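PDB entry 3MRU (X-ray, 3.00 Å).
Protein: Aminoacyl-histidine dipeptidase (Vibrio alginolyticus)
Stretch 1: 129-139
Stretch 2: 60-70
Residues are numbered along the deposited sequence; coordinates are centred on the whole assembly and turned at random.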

ATOM      1  N   ALA A 129      -7.601  20.061  17.383  1.00 65.56           N
ATOM      2  CA  ALA A 129      -8.208  20.053  18.701  1.00 66.00           C
ATOM      3  C   ALA A 129      -7.141  20.123  19.798  1.00 66.28           C
ATOM      4  O   ALA A 129      -7.227  20.967  20.668  1.00 66.66           O
ATOM      5  CB  ALA A 129      -9.107  18.845  18.873  1.00 59.55           C
ATOM      6  N   VAL A 130      -6.132  19.261  19.744  1.00 80.25           N
ATOM      7  CA  VAL A 130      -5.022  19.282  20.723  1.00 80.92           C
ATOM      8  C   VAL A 130      -4.332  20.651  20.787  1.00 81.38           C
ATOM      9  O   VAL A 130      -4.059  21.162  21.869  1.00 81.60           O
ATOM     10  CB  VAL A 130      -3.952  18.151  20.465  1.00 63.71           C
ATOM     11  CG1 VAL A 130      -2.693  18.369  21.305  1.00 62.62           C
ATOM     12  CG2 VAL A 130      -4.540  16.757  20.725  1.00 63.44           C
ATOM     13  N   LEU A 131      -4.053  21.250  19.640  1.00 83.18           N
ATOM     14  CA  LEU A 131      -3.447  22.567  19.644  1.00 83.94           C
ATOM     15  C   LEU A 131      -4.298  23.574  20.425  1.00 84.69           C
ATOM     16  O   LEU A 131      -3.771  24.275  21.288  1.00 85.07           O
ATOM     17  CB  LEU A 131      -3.207  23.052  18.216  1.00 64.57           C
ATOM     18  CG  LEU A 131      -1.976  22.497  17.494  1.00 64.23           C
ATOM     19  CD1 LEU A 131      -2.023  22.872  16.009  1.00 63.06           C
ATOM     20  CD2 LEU A 131      -0.680  22.982  18.163  1.00 63.56           C
ATOM     21  N   ALA A 132      -5.602  23.622  20.136  1.00 72.88           N
ATOM     22  CA  ALA A 132      -6.536  24.521  20.811  1.00 73.49           C
ATOM     23  C   ALA A 132      -6.815  24.140  22.264  1.00 74.49           C
ATOM     24  O   ALA A 132      -7.025  25.018  23.094  1.00 75.04           O
ATOM     25  CB  ALA A 132      -7.823  24.624  20.045  1.00 29.27           C
ATOM     26  N   SER A 133      -6.811  22.848  22.576  1.00 85.10           N
ATOM     27  CA  SER A 133      -7.106  22.358  23.933  1.00 86.39           C
ATOM     28  C   SER A 133      -6.340  23.068  25.050  1.00 87.59           C
ATOM     29  O   SER A 133      -5.128  23.272  24.946  1.00 87.99           O
ATOM     30  CB  SER A 133      -6.833  20.864  24.035  1.00 83.59           C
ATOM     31  OG  SER A 133      -7.189  20.399  25.320  1.00 83.80           O
ATOM     32  N   LYS A 134      -7.045  23.430  26.125  1.00 85.53           N
ATOM     33  CA  LYS A 134      -6.402  24.100  27.278  1.00 86.72           C
ATOM     34  C   LYS A 134      -6.067  23.170  28.457  1.00 87.11           C
ATOM     35  O   LYS A 134      -5.324  23.549  29.368  1.00 87.11           O
ATOM     36  CB  LYS A 134      -7.168  25.370  27.676  1.00 91.22           C
ATOM     37  CG  LYS A 134      -6.791  26.570  26.815  1.00 92.31           C
ATOM     38  CD  LYS A 134      -7.858  27.677  26.910  1.00 93.54           C
ATOM     39  CE  LYS A 134      -7.603  28.765  25.879  1.00 93.40           C
ATOM     40  NZ  LYS A 134      -6.283  29.439  26.127  1.00 93.74           N
ATOM     41  N   GLU A 135      -6.581  21.948  28.424  1.00 93.81           N
ATOM     42  CA  GLU A 135      -6.493  21.087  29.588  1.00 94.93           C
ATOM     43  C   GLU A 135      -5.888  19.701  29.386  1.00 94.83           C
ATOM     44  O   GLU A 135      -6.096  18.812  30.223  1.00 95.07           O
ATOM     45  CB  GLU A 135      -7.905  20.973  30.170  1.00103.80           C
ATOM     46  CG  GLU A 135      -8.994  20.685  29.142  1.00105.47           C
ATOM     47  CD  GLU A 135     -10.284  20.141  29.765  1.00106.14           C
ATOM     48  OE1 GLU A 135     -10.189  19.466  30.817  1.00109.29           O
ATOM     49  OE2 GLU A 135     -11.388  20.371  29.193  1.00108.27           O
ATOM     50  N   ILE A 136      -5.154  19.508  28.289  1.00 86.15           N
ATOM     51  CA  ILE A 136      -4.352  18.303  28.134  1.00 85.75           C
ATOM     52  C   ILE A 136      -2.979  18.715  28.620  1.00 85.71           C
ATOM     53  O   ILE A 136      -2.396  19.686  28.130  1.00 85.45           O
ATOM     54  CB  ILE A 136      -4.314  17.791  26.693  1.00130.10           C
ATOM     55  CG1 ILE A 136      -5.721  17.623  26.148  1.00129.55           C
ATOM     56  CG2 ILE A 136      -3.531  16.465  26.593  1.00129.94           C
ATOM     57  CD1 ILE A 136      -6.653  16.612  26.873  1.00105.26           C
ATOM     58  N   LYS A 137      -2.484  17.967  29.598  1.00 95.34           N
ATOM     59  CA  LYS A 137      -1.166  18.195  30.178  1.00 95.41           C
ATOM     60  C   LYS A 137      -0.141  17.504  29.300  1.00 95.01           C
ATOM     61  O   LYS A 137       0.278  16.390  29.600  1.00 94.97           O
ATOM     62  CB  LYS A 137      -1.093  17.668  31.620  1.00111.20           C
ATOM     63  CG  LYS A 137      -1.282  18.753  32.669  1.00112.34           C
ATOM     64  CD  LYS A 137      -1.966  18.221  33.919  1.00113.61           C
ATOM     65  CE  LYS A 137      -2.130  19.348  34.954  1.00114.21           C
ATOM     66  NZ  LYS A 137      -3.337  19.134  35.835  1.00114.19           N
ATOM     67  N   HIS A 138       0.252  18.164  28.214  1.00 83.47           N
ATOM     68  CA  HIS A 138       1.212  17.592  27.268  1.00 83.07           C
ATOM     69  C   HIS A 138       2.613  18.188  27.371  1.00 83.11           C
ATOM     70  O   HIS A 138       2.791  19.278  27.916  1.00 83.29           O
ATOM     71  CB  HIS A 138       0.685  17.701  25.844  1.00 66.81           C
ATOM     72  CG  HIS A 138       0.423  19.098  25.396  1.00 65.80           C
ATOM     73  ND1 HIS A 138      -0.851  19.595  25.232  1.00 65.76           N
ATOM     74  CD2 HIS A 138       1.266  20.104  25.062  1.00 65.33           C
ATOM     75  CE1 HIS A 138      -0.780  20.846  24.814  1.00 65.76           C
ATOM     76  NE2 HIS A 138       0.493  21.182  24.701  1.00 65.33           N
ATOM     77  N   GLY A 139       3.598  17.459  26.845  1.00 87.80           N
ATOM     78  CA  GLY A 139       4.968  17.960  26.702  1.00 87.87           C
ATOM     79  C   GLY A 139       5.024  18.801  25.433  1.00 87.99           C
ATOM     80  O   GLY A 139       3.988  19.027  24.802  1.00 88.20           O
TER
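Stretch 2 60-70: FIKKPATPGME

How does stretch 2 run over stretch 1? It arrives as a strand, Phe60 to Lys63, and continues as a loop, extended from Pro64 to Pro67, then turning at Gly68 and Met69. Stretch 1 leaves the end of a helix at Ala132 and turns through a loop to Gly139. Leu131 CA lies 6.9 Å from Lys63 CA, Lys137 CA 5.5 Å from Thr66 CA, and Gly139 CA 4.2 Å from Ala65 CA. The strand thus ends beside the last turn of the helix. Over Lys137 to Gly139 and Ala65 to Thr66 the two chains run antiparallel.

What holds the strand to the helix end? Lys63, with all four chi angles in t, reaches the carbonyls of Val130 and Leu131, which take no backbone hydrogen bond within the stretch, and that of Ser133, just past the helix. Its NZ donates hydrogen bonds to Leu131 O at 3.0 Å and Ser133 O at 3.1 Å, and a weak one to Val130 O at 3.2 Å. Lys63 NZ also lies 3.0 Å from His138 CE1, at the edge of the imidazole.

Where do the backbones themselves meet? Thr66 N donates to His138 O at 3.0 Å, with an N-H...O angle of 140°, and Thr66 OG1 adds a weak hydrogen bond to His138 O at 3.4 Å. One carbonyl therefore takes both donors of a single threonine.

Which contacts involve no classical hydrogen bond? Near the helix, Leu131 CD1 packs on Ile61 CG2 at 3.6 Å, and Leu131 CD2 comes within 3.8 Å of Lys63 CB. Farther along, Thr66 CG2 sits over one face of the His138 ring, 3.9 Å from its centroid and 12° off the normal, a CH-pi contact. Other side chains pack against backbone: Met69 SD is 3.4 Å from Lys137 O, Met69 CE 3.3 Å from His138 O, and Ala65 CB 3.5 Å from Gly139 C.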

ATOM      1  N   PHE A  60       3.727  23.245   9.756  1.00 93.55           N
ATOM      2  CA  PHE A  60       4.353  22.859  11.024  1.00 92.96           C
ATOM      3  C   PHE A  60       3.919  23.866  12.074  1.00 92.56           C
ATOM      4  O   PHE A  60       4.020  25.072  11.852  1.00 92.94           O
ATOM      5  CB  PHE A  60       5.880  22.897  10.912  1.00 81.45           C
ATOM      6  CG  PHE A  60       6.434  22.088   9.778  1.00 80.94           C
ATOM      7  CD1 PHE A  60       6.136  22.403   8.456  1.00 80.74           C
ATOM      8  CD2 PHE A  60       7.285  21.033  10.032  1.00 80.32           C
ATOM      9  CE1 PHE A  60       6.643  21.660   7.423  1.00 79.83           C
ATOM     10  CE2 PHE A  60       7.811  20.292   8.998  1.00 79.85           C
ATOM     11  CZ  PHE A  60       7.484  20.605   7.696  1.00 80.32           C
ATOM     12  N   ILE A  61       3.444  23.393  13.216  1.00 69.20           N
ATOM     13  CA  ILE A  61       2.890  24.300  14.198  1.00 68.51           C
ATOM     14  C   ILE A  61       3.396  23.916  15.572  1.00 68.76           C
ATOM     15  O   ILE A  61       3.218  22.775  16.015  1.00 68.39           O
ATOM     16  CB  ILE A  61       1.353  24.280  14.143  1.00 71.19           C
ATOM     17  CG1 ILE A  61       0.862  24.913  12.851  1.00 69.23           C
ATOM     18  CG2 ILE A  61       0.753  25.003  15.337  1.00 71.83           C
ATOM     19  CD1 ILE A  61      -0.590  24.600  12.488  1.00 81.86           C
ATOM     20  N   LYS A  62       4.030  24.870  16.242  1.00 75.06           N
ATOM     21  CA  LYS A  62       4.701  24.567  17.492  1.00 75.87           C
ATOM     22  C   LYS A  62       3.945  25.056  18.725  1.00 76.14           C
ATOM     23  O   LYS A  62       3.646  26.243  18.875  1.00 76.25           O
ATOM     24  CB  LYS A  62       6.148  25.092  17.473  1.00107.74           C
ATOM     25  CG  LYS A  62       7.114  24.216  18.278  1.00108.14           C
ATOM     26  CD  LYS A  62       8.518  24.814  18.420  1.00108.42           C
ATOM     27  CE  LYS A  62       9.262  24.130  19.594  1.00110.28           C
ATOM     28  NZ  LYS A  62      10.660  24.625  19.848  1.00109.75           N
ATOM     29  N   LYS A  63       3.634  24.120  19.608  1.00 73.60           N
ATOM     30  CA  LYS A  63       3.054  24.466  20.883  1.00 74.59           C
ATOM     31  C   LYS A  63       3.926  23.954  22.015  1.00 75.46           C
ATOM     32  O   LYS A  63       4.212  22.757  22.077  1.00 74.97           O
ATOM     33  CB  LYS A  63       1.652  23.898  21.013  1.00 89.34           C
ATOM     34  CG  LYS A  63       1.021  24.133  22.377  1.00 89.53           C
ATOM     35  CD  LYS A  63      -0.426  23.740  22.333  1.00 89.25           C
ATOM     36  CE  LYS A  63      -1.101  23.942  23.644  1.00 88.43           C
ATOM     37  NZ  LYS A  63      -2.352  23.156  23.620  1.00 87.73           N
ATOM     38  N   PRO A  64       4.345  24.866  22.916  1.00 88.28           N
ATOM     39  CA  PRO A  64       5.166  24.513  24.070  1.00 89.39           C
ATOM     40  C   PRO A  64       4.369  23.712  25.085  1.00 90.67           C
ATOM     41  O   PRO A  64       3.139  23.804  25.126  1.00 90.94           O
ATOM     42  CB  PRO A  64       5.544  25.873  24.655  1.00 88.57           C
ATOM     43  CG  PRO A  64       4.424  26.763  24.262  1.00 87.89           C
ATOM     44  CD  PRO A  64       4.048  26.313  22.887  1.00 87.53           C
ATOM     45  N   ALA A  65       5.083  22.926  25.884  1.00 79.66           N
ATOM     46  CA  ALA A  65       4.498  22.095  26.931  1.00 81.14           C
ATOM     47  C   ALA A  65       3.620  22.881  27.895  1.00 82.11           C
ATOM     48  O   ALA A  65       3.888  24.049  28.182  1.00 82.09           O
ATOM     49  CB  ALA A  65       5.613  21.394  27.717  1.00177.66           C
ATOM     50  N   THR A  66       2.573  22.233  28.391  1.00128.08           N
ATOM     51  CA  THR A  66       1.856  22.750  29.544  1.00129.38           C
ATOM     52  C   THR A  66       2.812  22.591  30.741  1.00130.41           C
ATOM     53  O   THR A  66       3.644  21.666  30.738  1.00130.40           O
ATOM     54  CB  THR A  66       0.480  22.047  29.752  1.00113.16           C
ATOM     55  OG1 THR A  66       0.675  20.704  30.205  1.00113.42           O
ATOM     56  CG2 THR A  66      -0.328  22.037  28.457  1.00112.61           C
ATOM     57  N   PRO A  67       2.736  23.519  31.733  1.00122.97           N
ATOM     58  CA  PRO A  67       3.523  23.481  32.985  1.00123.49           C
ATOM     59  C   PRO A  67       3.598  22.119  33.679  1.00123.87           C
ATOM     60  O   PRO A  67       2.564  21.507  33.985  1.00123.76           O
ATOM     61  CB  PRO A  67       2.754  24.440  33.919  1.00165.29           C
ATOM     62  CG  PRO A  67       1.619  25.048  33.072  1.00165.33           C
ATOM     63  CD  PRO A  67       1.972  24.783  31.631  1.00164.79           C
ATOM     64  N   GLY A  68       4.825  21.650  33.905  1.00124.56           N
ATOM     65  CA  GLY A  68       5.034  20.306  34.418  1.00124.94           C
ATOM     66  C   GLY A  68       5.858  19.352  33.561  1.00125.30           C
ATOM     67  O   GLY A  68       6.616  18.540  34.106  1.00125.44           O
ATOM     68  N   MET A  69       5.717  19.436  32.232  1.00138.12           N
ATOM     69  CA  MET A  69       6.420  18.498  31.326  1.00138.26           C
ATOM     70  C   MET A  69       7.279  19.303  30.372  1.00138.05           C
ATOM     71  O   MET A  69       7.471  18.916  29.212  1.00138.22           O
ATOM     72  CB  MET A  69       5.582  17.473  30.544  1.00105.29           C
ATOM     73  CG  MET A  69       4.849  16.478  31.416  1.00105.52           C
ATOM     74  SD  MET A  69       3.077  16.793  31.521  1.00105.56           S
ATOM     75  CE  MET A  69       2.916  18.543  31.121  1.00104.82           C
ATOM     76  N   GLU A  70       7.801  20.418  30.878  1.00107.58           N
ATOM     77  CA  GLU A  70       8.797  21.216  30.153  1.00107.34           C
ATOM     78  C   GLU A  70      10.069  20.404  29.905  1.00106.18           C
ATOM     79  O   GLU A  70      10.877  20.742  29.027  1.00105.72           O
ATOM     80  CB  GLU A  70       9.161  22.481  30.941  1.00147.66           C
ATOM     81  CG  GLU A  70       7.978  23.259  31.491  1.00148.57           C
ATOM     82  CD  GLU A  70       8.405  24.377  32.419  1.00148.98           C
ATOM     83  OE1 GLU A  70       9.530  24.291  32.985  1.00150.68           O
ATOM     84  OE2 GLU A  70       7.611  25.339  32.581  1.00150.62           O
TER